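Local coordinates for protein actinorhodin polyketide putative beta-ketoacyl synthase 2 (Streptomyces coelicolor A3, PDB 1TQY) that probably acts as the chain length factor that partners a ketosynthase subunit in assembling the polyketide backbone of the antibiotic actinorhodin, at residues B[14-19]-B[349-354]; B[161-166]-B[176-181]; B[314-319]-B[393-398]. One frame throughout, in Å; residues are numbered along the deposited sequence.

Contact 1 of 3, residues B[14-19]-B[349-354]; sequences TGVGVV and DVVTAL
Val351 meets Val16 and Val18 in a small patch of purely apolar packing. Its two methyl groups divide the work. CG1 touches Val18 CG1 at 3.7 Å, methyl against methyl, while CG2 lies 4.2 Å from CB of Val16, near the branch point of that side chain. The fork is set by the first torsion of Val351: with CG1 anti to the backbone N (chi1 171°), the two methyls diverge toward two different residues of the strand. The side chains of Val18 and Val351 approach at a slant, so the contact is local and does not run along their length.

The backbone explains the spacing. Along 16-18 the strand alternates, so Val16 and Val18 face the helix and Gly17 lies between them. Beta-branched valine suits the strand, and here it also presents a compact hydrocarbon surface. Gly17 has no side chain, and its backbone is bonded to Ile241. Val16 and Val351 come closest in register, their CA atoms 7.0 Å apart, close enough for short side chains to fill the gap.

Polar groups of both segments are dealt with away from this patch. The amide of Val16 is bonded to Asp93 OD1, and Thr352 OG1, although on a buried helix, is bonded to the carbonyl of Leu348 one turn back and to Tyr29 OH.

In the layered alpha-beta-alpha-beta-alpha thiolase fold, helix 345-359 belongs to the buried middle layer. Strand 11-20 and the adjoining strand 238-246, which Val351 reaches through Ala240 and Leu242, pack against it, and Val350, Ala353 and Leu354 pack on Leu408 of strand 402-410.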
ATOM      1  N   THR B  14     -13.022   2.532  19.290  1.00 27.29           N
ATOM      2  CA  THR B  14     -13.990   3.442  19.898  1.00 27.98           C
ATOM      3  C   THR B  14     -15.096   3.919  18.967  1.00 27.72           C
ATOM      4  O   THR B  14     -16.169   4.316  19.422  1.00 29.34           O
ATOM      5  CB  THR B  14     -13.285   4.685  20.470  1.00 27.41           C
ATOM      6  OG1 THR B  14     -12.459   5.267  19.457  1.00 26.39           O
ATOM      7  CG2 THR B  14     -12.421   4.312  21.664  1.00 29.34           C
ATOM      8  N   GLY B  15     -14.832   3.888  17.667  1.00 27.10           N
ATOM      9  CA  GLY B  15     -15.837   4.327  16.723  1.00 27.06           C
ATOM     10  C   GLY B  15     -15.813   3.543  15.428  1.00 27.46           C
ATOM     11  O   GLY B  15     -14.748   3.192  14.926  1.00 27.54           O
ATOM     12  N   VAL B  16     -16.985   3.253  14.883  1.00 26.39           N
ATOM     13  CA  VAL B  16     -17.041   2.510  13.633  1.00 27.28           C
ATOM     14  C   VAL B  16     -17.931   3.205  12.611  1.00 26.71           C
ATOM     15  O   VAL B  16     -18.847   3.945  12.965  1.00 24.94           O
ATOM     16  CB  VAL B  16     -17.540   1.053  13.864  1.00 25.85           C
ATOM     17  CG1 VAL B  16     -16.724   0.396  14.978  1.00 26.47           C
ATOM     18  CG2 VAL B  16     -19.018   1.041  14.199  1.00 26.14           C
ATOM     19  N   GLY B  17     -17.622   2.985  11.338  1.00 26.24           N
ATOM     20  CA  GLY B  17     -18.394   3.575  10.260  1.00 25.89           C
ATOM     21  C   GLY B  17     -18.567   2.538   9.168  1.00 26.93           C
ATOM     22  O   GLY B  17     -17.581   2.084   8.580  1.00 27.38           O
ATOM     23  N   VAL B  18     -19.803   2.139   8.887  1.00 26.74           N
ATOM     24  CA  VAL B  18     -19.991   1.123   7.866  1.00 24.93           C
ATOM     25  C   VAL B  18     -20.806   1.540   6.657  1.00 25.24           C
ATOM     26  O   VAL B  18     -21.831   2.214   6.765  1.00 23.92           O
ATOM     27  CB  VAL B  18     -20.608  -0.176   8.451  1.00 26.85           C
ATOM     28  CG1 VAL B  18     -19.960  -0.510   9.793  1.00 24.90           C
ATOM     29  CG2 VAL B  18     -22.091  -0.051   8.577  1.00 28.16           C
ATOM     30  N   VAL B  19     -20.305   1.155   5.491  1.00 23.37           N
ATOM     31  CA  VAL B  19     -20.968   1.419   4.227  1.00 23.10           C
ATOM     32  C   VAL B  19     -21.036   0.057   3.533  1.00 23.56           C
ATOM     33  O   VAL B  19     -20.055  -0.413   2.944  1.00 23.70           O
ATOM     34  CB  VAL B  19     -20.171   2.464   3.388  1.00 23.70           C
ATOM     35  CG1 VAL B  19     -20.228   3.829   4.082  1.00 23.83           C
ATOM     36  CG2 VAL B  19     -18.714   2.044   3.234  1.00 25.17           C
ATOM     37  N   ASP B 349     -15.717  -7.249   8.704  1.00 27.09           N
ATOM     38  CA  ASP B 349     -15.782  -8.472   9.500  1.00 27.47           C
ATOM     39  C   ASP B 349     -15.460  -8.118  10.955  1.00 25.98           C
ATOM     40  O   ASP B 349     -16.119  -8.593  11.883  1.00 25.55           O
ATOM     41  CB  ASP B 349     -14.780  -9.503   8.962  1.00 29.30           C
ATOM     42  CG  ASP B 349     -15.378 -10.400   7.875  1.00 33.04           C
ATOM     43  OD1 ASP B 349     -16.450 -10.065   7.309  1.00 33.25           O
ATOM     44  OD2 ASP B 349     -14.764 -11.449   7.573  1.00 38.42           O
ATOM     45  N   VAL B 350     -14.447  -7.275  11.142  1.00 25.73           N
ATOM     46  CA  VAL B 350     -14.056  -6.833  12.473  1.00 22.35           C
ATOM     47  C   VAL B 350     -15.217  -6.110  13.160  1.00 22.12           C
ATOM     48  O   VAL B 350     -15.505  -6.349  14.333  1.00 20.36           O
ATOM     49  CB  VAL B 350     -12.831  -5.897  12.409  1.00 23.45           C
ATOM     50  CG1 VAL B 350     -12.615  -5.216  13.763  1.00 21.79           C
ATOM     51  CG2 VAL B 350     -11.584  -6.715  12.029  1.00 21.87           C
ATOM     52  N   VAL B 351     -15.879  -5.220  12.428  1.00 21.53           N
ATOM     53  CA  VAL B 351     -17.013  -4.486  12.974  1.00 21.25           C
ATOM     54  C   VAL B 351     -18.120  -5.459  13.355  1.00 22.96           C
ATOM     55  O   VAL B 351     -18.724  -5.355  14.423  1.00 20.93           O
ATOM     56  CB  VAL B 351     -17.584  -3.476  11.949  1.00 20.08           C
ATOM     57  CG1 VAL B 351     -18.900  -2.892  12.466  1.00 19.60           C
ATOM     58  CG2 VAL B 351     -16.589  -2.362  11.705  1.00 19.98           C
ATOM     59  N   THR B 352     -18.384  -6.416  12.473  1.00 24.41           N
ATOM     60  CA  THR B 352     -19.432  -7.398  12.717  1.00 24.76           C
ATOM     61  C   THR B 352     -19.108  -8.238  13.954  1.00 24.60           C
ATOM     62  O   THR B 352     -19.997  -8.527  14.760  1.00 26.25           O
ATOM     63  CB  THR B 352     -19.618  -8.279  11.476  1.00 24.85           C
ATOM     64  OG1 THR B 352     -19.757  -7.433  10.323  1.00 27.39           O
ATOM     65  CG2 THR B 352     -20.865  -9.128  11.602  1.00 23.24           C
ATOM     66  N   ALA B 353     -17.836  -8.596  14.119  1.00 23.03           N
ATOM     67  CA  ALA B 353     -17.399  -9.386  15.274  1.00 24.35           C
ATOM     68  C   ALA B 353     -17.544  -8.597  16.579  1.00 24.86           C
ATOM     69  O   ALA B 353     -18.083  -9.109  17.569  1.00 24.33           O
ATOM     70  CB  ALA B 353     -15.952  -9.820  15.085  1.00 20.75           C
ATOM     71  N   LEU B 354     -17.081  -7.347  16.580  1.00 26.14           N
ATOM     72  CA  LEU B 354     -17.172  -6.504  17.780  1.00 28.00           C
ATOM     73  C   LEU B 354     -18.625  -6.348  18.235  1.00 28.09           C
ATOM     74  O   LEU B 354     -18.921  -6.336  19.433  1.00 28.31           O
ATOM     75  CB  LEU B 354     -16.555  -5.121  17.510  1.00 27.66           C
ATOM     76  CG  LEU B 354     -15.021  -5.138  17.394  1.00 28.55           C
ATOM     77  CD1 LEU B 354     -14.494  -3.852  16.766  1.00 27.68           C
ATOM     78  CD2 LEU B 354     -14.441  -5.354  18.775  1.00 28.22           C
TER

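Contact 2 of 3, residues B[161-166]-B[176-181]; sequences PSSALV and LGHARR
His178 and Leu165 reach each other because the imidazole CG stands anti to the backbone N (chi1 -173°), sending the ring off the helix, while Leu165 carries its CG beside the backbone N (chi1 -55°) and extends toward the ring. CD1 of Leu165 lies 3.8 Å from ND1 of His178, and the same methyl is 4.0 Å from His178 CB. At the other end of the ring, Ser163 offers its CB rather than its hydroxyl, 3.9 Å from His178 NE2. Both carbons meet the imidazole obliquely. A small serine leaves room for the ring; the longer leucine reaches across to its base.

Within the helix, Arg181 brings NH2 over one face of the imidazole, offset toward the rim. That nitrogen is also hydrogen-bonded to a polar side chain of the neighbouring subunit, and Leu165 and Val166 pair antiparallel with a strand of that subunit, so the sheet continues across the dimer, as is usual in thiolase-like proteins.

The histidine is therefore held by van der Waals packing from the strand, with its ring nitrogens against carbon. The nearby guanidinium would be expected to disfavour a positive charge on the imidazole.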
ATOM      1  N   PRO B 161       1.673   9.723  11.631  1.00 25.42           N
ATOM      2  CA  PRO B 161       2.148   8.654  10.741  1.00 25.86           C
ATOM      3  C   PRO B 161       0.949   7.982  10.076  1.00 24.71           C
ATOM      4  O   PRO B 161       0.037   7.525  10.760  1.00 23.64           O
ATOM      5  CB  PRO B 161       2.858   7.686  11.686  1.00 25.45           C
ATOM      6  CG  PRO B 161       3.126   8.485  12.908  1.00 27.69           C
ATOM      7  CD  PRO B 161       1.957   9.398  13.037  1.00 26.20           C
ATOM      8  N   SER B 162       0.965   7.919   8.752  1.00 26.36           N
ATOM      9  CA  SER B 162      -0.127   7.327   7.998  1.00 26.08           C
ATOM     10  C   SER B 162       0.401   6.442   6.874  1.00 26.89           C
ATOM     11  O   SER B 162       1.561   6.560   6.473  1.00 26.34           O
ATOM     12  CB  SER B 162      -0.996   8.426   7.392  1.00 25.86           C
ATOM     13  OG  SER B 162      -1.662   9.178   8.398  1.00 31.40           O
ATOM     14  N   SER B 163      -0.453   5.559   6.353  1.00 26.24           N
ATOM     15  CA  SER B 163      -0.048   4.669   5.261  1.00 24.56           C
ATOM     16  C   SER B 163      -1.223   4.080   4.496  1.00 21.73           C
ATOM     17  O   SER B 163      -2.385   4.257   4.863  1.00 21.16           O
ATOM     18  CB  SER B 163       0.824   3.528   5.805  1.00 24.59           C
ATOM     19  OG  SER B 163       1.604   2.944   4.767  1.00 26.16           O
ATOM     20  N   ALA B 164      -0.892   3.404   3.404  1.00 21.59           N
ATOM     21  CA  ALA B 164      -1.867   2.729   2.550  1.00 21.02           C
ATOM     22  C   ALA B 164      -1.177   1.437   2.141  1.00 21.88           C
ATOM     23  O   ALA B 164      -0.016   1.445   1.729  1.00 21.36           O
ATOM     24  CB  ALA B 164      -2.198   3.570   1.319  1.00 19.31           C
ATOM     25  N   LEU B 165      -1.908   0.338   2.258  1.00 21.67           N
ATOM     26  CA  LEU B 165      -1.388  -0.982   1.960  1.00 21.72           C
ATOM     27  C   LEU B 165      -2.251  -1.643   0.904  1.00 21.31           C
ATOM     28  O   LEU B 165      -3.417  -1.295   0.752  1.00 19.66           O
ATOM     29  CB  LEU B 165      -1.426  -1.839   3.233  1.00 22.03           C
ATOM     30  CG  LEU B 165      -0.730  -1.293   4.478  1.00 22.26           C
ATOM     31  CD1 LEU B 165      -0.873  -2.275   5.638  1.00 23.59           C
ATOM     32  CD2 LEU B 165       0.733  -1.058   4.171  1.00 22.49           C
ATOM     33  N   VAL B 166      -1.664  -2.574   0.159  1.00 20.17           N
ATOM     34  CA  VAL B 166      -2.399  -3.325  -0.848  1.00 21.82           C
ATOM     35  C   VAL B 166      -2.037  -4.804  -0.683  1.00 22.14           C
ATOM     36  O   VAL B 166      -0.866  -5.174  -0.761  1.00 21.56           O
ATOM     37  CB  VAL B 166      -2.048  -2.888  -2.303  1.00 22.24           C
ATOM     38  CG1 VAL B 166      -2.877  -3.715  -3.290  1.00 23.48           C
ATOM     39  CG2 VAL B 166      -2.340  -1.397  -2.510  1.00 21.20           C
ATOM     40  N   LEU B 176      -5.471  -2.645   9.741  1.00 23.03           N
ATOM     41  CA  LEU B 176      -5.869  -2.567  11.140  1.00 24.01           C
ATOM     42  C   LEU B 176      -4.714  -2.967  12.048  1.00 24.42           C
ATOM     43  O   LEU B 176      -4.481  -2.357  13.093  1.00 22.00           O
ATOM     44  CB  LEU B 176      -7.070  -3.476  11.386  1.00 24.48           C
ATOM     45  CG  LEU B 176      -8.455  -2.834  11.453  1.00 26.82           C
ATOM     46  CD1 LEU B 176      -8.513  -1.567  10.618  1.00 29.80           C
ATOM     47  CD2 LEU B 176      -9.493  -3.848  10.983  1.00 27.31           C
ATOM     48  N   GLY B 177      -3.990  -4.001  11.641  1.00 24.37           N
ATOM     49  CA  GLY B 177      -2.854  -4.438  12.429  1.00 24.25           C
ATOM     50  C   GLY B 177      -1.759  -3.387  12.346  1.00 25.20           C
ATOM     51  O   GLY B 177      -1.015  -3.155  13.306  1.00 24.99           O
ATOM     52  N   HIS B 178      -1.660  -2.740  11.188  1.00 25.10           N
ATOM     53  CA  HIS B 178      -0.642  -1.707  10.970  1.00 25.81           C
ATOM     54  C   HIS B 178      -0.940  -0.501  11.869  1.00 26.07           C
ATOM     55  O   HIS B 178      -0.031   0.158  12.387  1.00 25.88           O
ATOM     56  CB  HIS B 178      -0.631  -1.285   9.492  1.00 24.84           C
ATOM     57  CG  HIS B 178       0.489  -0.357   9.127  1.00 26.75           C
ATOM     58  ND1 HIS B 178       1.460  -0.687   8.202  1.00 27.61           N
ATOM     59  CD2 HIS B 178       0.770   0.909   9.524  1.00 27.55           C
ATOM     60  CE1 HIS B 178       2.287   0.334   8.046  1.00 26.35           C
ATOM     61  NE2 HIS B 178       1.890   1.316   8.836  1.00 25.22           N
ATOM     62  N   ALA B 179      -2.227  -0.223  12.049  1.00 25.85           N
ATOM     63  CA  ALA B 179      -2.641   0.878  12.901  1.00 25.42           C
ATOM     64  C   ALA B 179      -2.253   0.556  14.334  1.00 25.39           C
ATOM     65  O   ALA B 179      -1.715   1.401  15.055  1.00 24.57           O
ATOM     66  CB  ALA B 179      -4.140   1.087  12.809  1.00 21.96           C
ATOM     67  N   ARG B 180      -2.535  -0.675  14.750  1.00 25.59           N
ATOM     68  CA  ARG B 180      -2.205  -1.092  16.110  1.00 24.92           C
ATOM     69  C   ARG B 180      -0.730  -0.844  16.404  1.00 24.05           C
ATOM     70  O   ARG B 180      -0.385  -0.370  17.481  1.00 25.37           O
ATOM     71  CB  ARG B 180      -2.534  -2.573  16.316  1.00 26.41           C
ATOM     72  CG  ARG B 180      -2.023  -3.145  17.632  1.00 25.82           C
ATOM     73  CD  ARG B 180      -2.841  -4.355  18.040  1.00 28.20           C
ATOM     74  NE  ARG B 180      -2.300  -5.054  19.210  1.00 28.83           N
ATOM     75  CZ  ARG B 180      -1.401  -6.032  19.154  1.00 30.11           C
ATOM     76  NH1 ARG B 180      -0.930  -6.439  17.982  1.00 27.26           N
ATOM     77  NH2 ARG B 180      -0.986  -6.617  20.273  1.00 31.94           N
ATOM     78  N   ARG B 181       0.127  -1.152  15.438  1.00 22.09           N
ATOM     79  CA  ARG B 181       1.560  -0.962  15.602  1.00 23.53           C
ATOM     80  C   ARG B 181       1.868   0.516  15.822  1.00 24.73           C
ATOM     81  O   ARG B 181       2.591   0.892  16.745  1.00 24.15           O
ATOM     82  CB  ARG B 181       2.291  -1.450  14.352  1.00 24.85           C
ATOM     83  CG  ARG B 181       3.804  -1.499  14.471  1.00 28.79           C
ATOM     84  CD  ARG B 181       4.427  -2.157  13.244  1.00 29.00           C
ATOM     85  NE  ARG B 181       4.288  -1.312  12.062  1.00 32.47           N
ATOM     86  CZ  ARG B 181       4.601  -1.680  10.822  1.00 33.52           C
ATOM     87  NH1 ARG B 181       5.075  -2.898  10.580  1.00 32.44           N
ATOM     88  NH2 ARG B 181       4.446  -0.820   9.820  1.00 33.21           N
TER

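Contact 3 of 3, residues B[314-319]-B[393-398]; sequences AAEARA and LVLARG
Glu316 and Arg397 form a loose salt bridge, with OE1 of Glu316 3.6 Å from NH1 of Arg397. Their planes are turned 47° apart, so this is not a flat two-pronged pair. A water also spans the pair: it lies 2.7 Å from Glu316 OE1, to which it can donate, and accepts a weak bond from Arg397 NH1, lying at the guanidinium edge, in plane.

Van der Waals packing accompanies the charges. CB of Glu316 lies over one guanidinium face, 3.4 Å from Arg397 NH1, and Ala315 CB is 3.8 Å from NH2 of Arg397; the small alanine lets the large group settle against the helix. Bends at chi2 and chi3 (99°) bring the guanidinium there. The extended glutamate continues toward the strand, where its OE2 rests 3.7 Å from CD1 of Leu395.

Stronger polar partners fix both groups. Glu316 OE1 and OE2 receive the amides of Gly306 and Asp305 respectively, in the loop after strand 301-303, and Arg397 NH2 is bonded to Leu312 O.

The buried carboxylate is thus held by two backbone N-H groups, with a water and the arginine near. Such surroundings probably keep it ionised, and the pair ties helix 310-324 to strand 391-398 and that loop.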
ATOM      1  N   ALA B 314     -12.209 -25.508   1.750  1.00 23.61           N
ATOM      2  CA  ALA B 314     -11.628 -26.708   2.325  1.00 24.14           C
ATOM      3  C   ALA B 314     -10.314 -26.377   3.009  1.00 24.02           C
ATOM      4  O   ALA B 314     -10.039 -26.874   4.106  1.00 26.31           O
ATOM      5  CB  ALA B 314     -11.416 -27.756   1.242  1.00 24.52           C
ATOM      6  N   ALA B 315      -9.494 -25.545   2.372  1.00 22.02           N
ATOM      7  CA  ALA B 315      -8.221 -25.163   2.982  1.00 23.97           C
ATOM      8  C   ALA B 315      -8.479 -24.430   4.296  1.00 23.67           C
ATOM      9  O   ALA B 315      -7.868 -24.735   5.317  1.00 22.70           O
ATOM     10  CB  ALA B 315      -7.410 -24.260   2.037  1.00 22.76           C
ATOM     11  N   GLU B 316      -9.384 -23.456   4.268  1.00 22.80           N
ATOM     12  CA  GLU B 316      -9.692 -22.703   5.478  1.00 23.97           C
ATOM     13  C   GLU B 316     -10.297 -23.537   6.603  1.00 23.33           C
ATOM     14  O   GLU B 316      -9.933 -23.365   7.768  1.00 20.97           O
ATOM     15  CB  GLU B 316     -10.628 -21.535   5.175  1.00 25.72           C
ATOM     16  CG  GLU B 316     -11.072 -20.817   6.446  1.00 27.96           C
ATOM     17  CD  GLU B 316     -11.686 -19.461   6.189  1.00 31.60           C
ATOM     18  OE1 GLU B 316     -12.564 -19.360   5.306  1.00 33.51           O
ATOM     19  OE2 GLU B 316     -11.286 -18.502   6.885  1.00 33.33           O
ATOM     20  N   ALA B 317     -11.236 -24.417   6.260  1.00 24.04           N
ATOM     21  CA  ALA B 317     -11.884 -25.267   7.255  1.00 24.04           C
ATOM     22  C   ALA B 317     -10.843 -26.167   7.905  1.00 24.83           C
ATOM     23  O   ALA B 317     -10.923 -26.489   9.088  1.00 24.17           O
ATOM     24  CB  ALA B 317     -12.953 -26.113   6.590  1.00 24.27           C
ATOM     25  N   ARG B 318      -9.855 -26.557   7.110  1.00 25.58           N
ATOM     26  CA  ARG B 318      -8.792 -27.422   7.583  1.00 27.29           C
ATOM     27  C   ARG B 318      -7.877 -26.660   8.555  1.00 26.00           C
ATOM     28  O   ARG B 318      -7.490 -27.198   9.593  1.00 25.51           O
ATOM     29  CB  ARG B 318      -8.029 -27.968   6.371  1.00 30.33           C
ATOM     30  CG  ARG B 318      -7.166 -29.182   6.620  1.00 34.97           C
ATOM     31  CD  ARG B 318      -7.022 -29.997   5.332  1.00 36.57           C
ATOM     32  NE  ARG B 318      -6.549 -29.198   4.206  1.00 38.79           N
ATOM     33  CZ  ARG B 318      -7.145 -29.133   3.014  1.00 39.20           C
ATOM     34  NH1 ARG B 318      -8.253 -29.819   2.778  1.00 39.35           N
ATOM     35  NH2 ARG B 318      -6.629 -28.381   2.050  1.00 39.32           N
ATOM     36  N   ALA B 319      -7.555 -25.402   8.253  1.00 23.91           N
ATOM     37  CA  ALA B 319      -6.699 -24.640   9.155  1.00 22.15           C
ATOM     38  C   ALA B 319      -7.427 -24.378  10.464  1.00 22.40           C
ATOM     39  O   ALA B 319      -6.849 -24.515  11.547  1.00 23.85           O
ATOM     40  CB  ALA B 319      -6.265 -23.317   8.513  1.00 22.26           C
ATOM     41  N   LEU B 393     -12.056 -14.400  16.709  1.00 22.18           N
ATOM     42  CA  LEU B 393     -10.918 -14.450  15.793  1.00 22.81           C
ATOM     43  C   LEU B 393     -11.500 -14.094  14.422  1.00 22.33           C
ATOM     44  O   LEU B 393     -12.542 -14.621  14.029  1.00 23.32           O
ATOM     45  CB  LEU B 393     -10.291 -15.857  15.733  1.00 20.68           C
ATOM     46  CG  LEU B 393      -9.231 -16.043  14.630  1.00 19.95           C
ATOM     47  CD1 LEU B 393      -7.965 -15.300  15.004  1.00 18.85           C
ATOM     48  CD2 LEU B 393      -8.916 -17.537  14.417  1.00 21.33           C
ATOM     49  N   VAL B 394     -10.842 -13.177  13.719  1.00 22.60           N
ATOM     50  CA  VAL B 394     -11.269 -12.748  12.388  1.00 22.17           C
ATOM     51  C   VAL B 394     -10.162 -13.138  11.413  1.00 23.07           C
ATOM     52  O   VAL B 394      -8.983 -12.900  11.674  1.00 23.77           O
ATOM     53  CB  VAL B 394     -11.507 -11.213  12.327  1.00 22.19           C
ATOM     54  CG1 VAL B 394     -11.913 -10.791  10.907  1.00 22.45           C
ATOM     55  CG2 VAL B 394     -12.612 -10.823  13.311  1.00 22.13           C
ATOM     56  N   LEU B 395     -10.550 -13.743  10.296  1.00 21.28           N
ATOM     57  CA  LEU B 395      -9.607 -14.214   9.282  1.00 21.20           C
ATOM     58  C   LEU B 395      -9.848 -13.597   7.911  1.00 21.99           C
ATOM     59  O   LEU B 395     -10.988 -13.345   7.529  1.00 21.52           O
ATOM     60  CB  LEU B 395      -9.736 -15.730   9.147  1.00 19.94           C
ATOM     61  CG  LEU B 395      -9.528 -16.513  10.439  1.00 20.86           C
ATOM     62  CD1 LEU B 395      -9.665 -17.999  10.176  1.00 18.65           C
ATOM     63  CD2 LEU B 395      -8.152 -16.181  10.985  1.00 18.88           C
ATOM     64  N   ALA B 396      -8.779 -13.380   7.158  1.00 21.49           N
ATOM     65  CA  ALA B 396      -8.930 -12.829   5.819  1.00 22.23           C
ATOM     66  C   ALA B 396      -7.787 -13.326   4.965  1.00 22.42           C
ATOM     67  O   ALA B 396      -6.671 -13.459   5.448  1.00 22.70           O
ATOM     68  CB  ALA B 396      -8.911 -11.303   5.859  1.00 22.17           C
ATOM     69  N   ARG B 397      -8.060 -13.649   3.706  1.00 22.48           N
ATOM     70  CA  ARG B 397      -6.975 -14.079   2.836  1.00 23.03           C
ATOM     71  C   ARG B 397      -7.005 -13.227   1.601  1.00 22.21           C
ATOM     72  O   ARG B 397      -8.046 -12.706   1.218  1.00 19.72           O
ATOM     73  CB  ARG B 397      -7.111 -15.537   2.411  1.00 22.76           C
ATOM     74  CG  ARG B 397      -7.180 -16.507   3.550  1.00 25.52           C
ATOM     75  CD  ARG B 397      -8.421 -17.353   3.395  1.00 28.64           C
ATOM     76  NE  ARG B 397      -8.101 -18.634   2.803  1.00 28.62           N
ATOM     77  CZ  ARG B 397      -8.992 -19.542   2.420  1.00 27.29           C
ATOM     78  NH1 ARG B 397     -10.300 -19.334   2.546  1.00 22.48           N
ATOM     79  NH2 ARG B 397      -8.547 -20.681   1.929  1.00 23.44           N
ATOM     80  N   GLY B 398      -5.846 -13.084   0.984  1.00 22.25           N
ATOM     81  CA  GLY B 398      -5.767 -12.308  -0.230  1.00 22.67           C
ATOM     82  C   GLY B 398      -5.240 -13.203  -1.325  1.00 24.47           C
ATOM     83  O   GLY B 398      -4.414 -14.081  -1.081  1.00 24.51           O
TER
HETATM   84  O   HOH W   1     -12.925 -19.993   2.726  1.00 32.05           O

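Contact 1 is the deepest of the three, and wholly aliphatic. Contact 3 is only partly buried and relies on charge and water, whereas contact 2, though buried, sits beside the subunit interface and sets a histidine against hydrocarbon. Segment 349-354 touches both other contacts. Its Val350 CG2 packs on Leu176 CD2 of contact 2 at 3.7 Å, and its Asp349 CB lies 3.7 Å from Val394 CG1 of contact 3. Contacts 2 and 3 do not touch, their nearest atoms being about 7 Å apart. In each contact a helix packs on a strand, but the one nearest the chain centre is purely aliphatic, while those farther out bring in an imidazole or a charged pair.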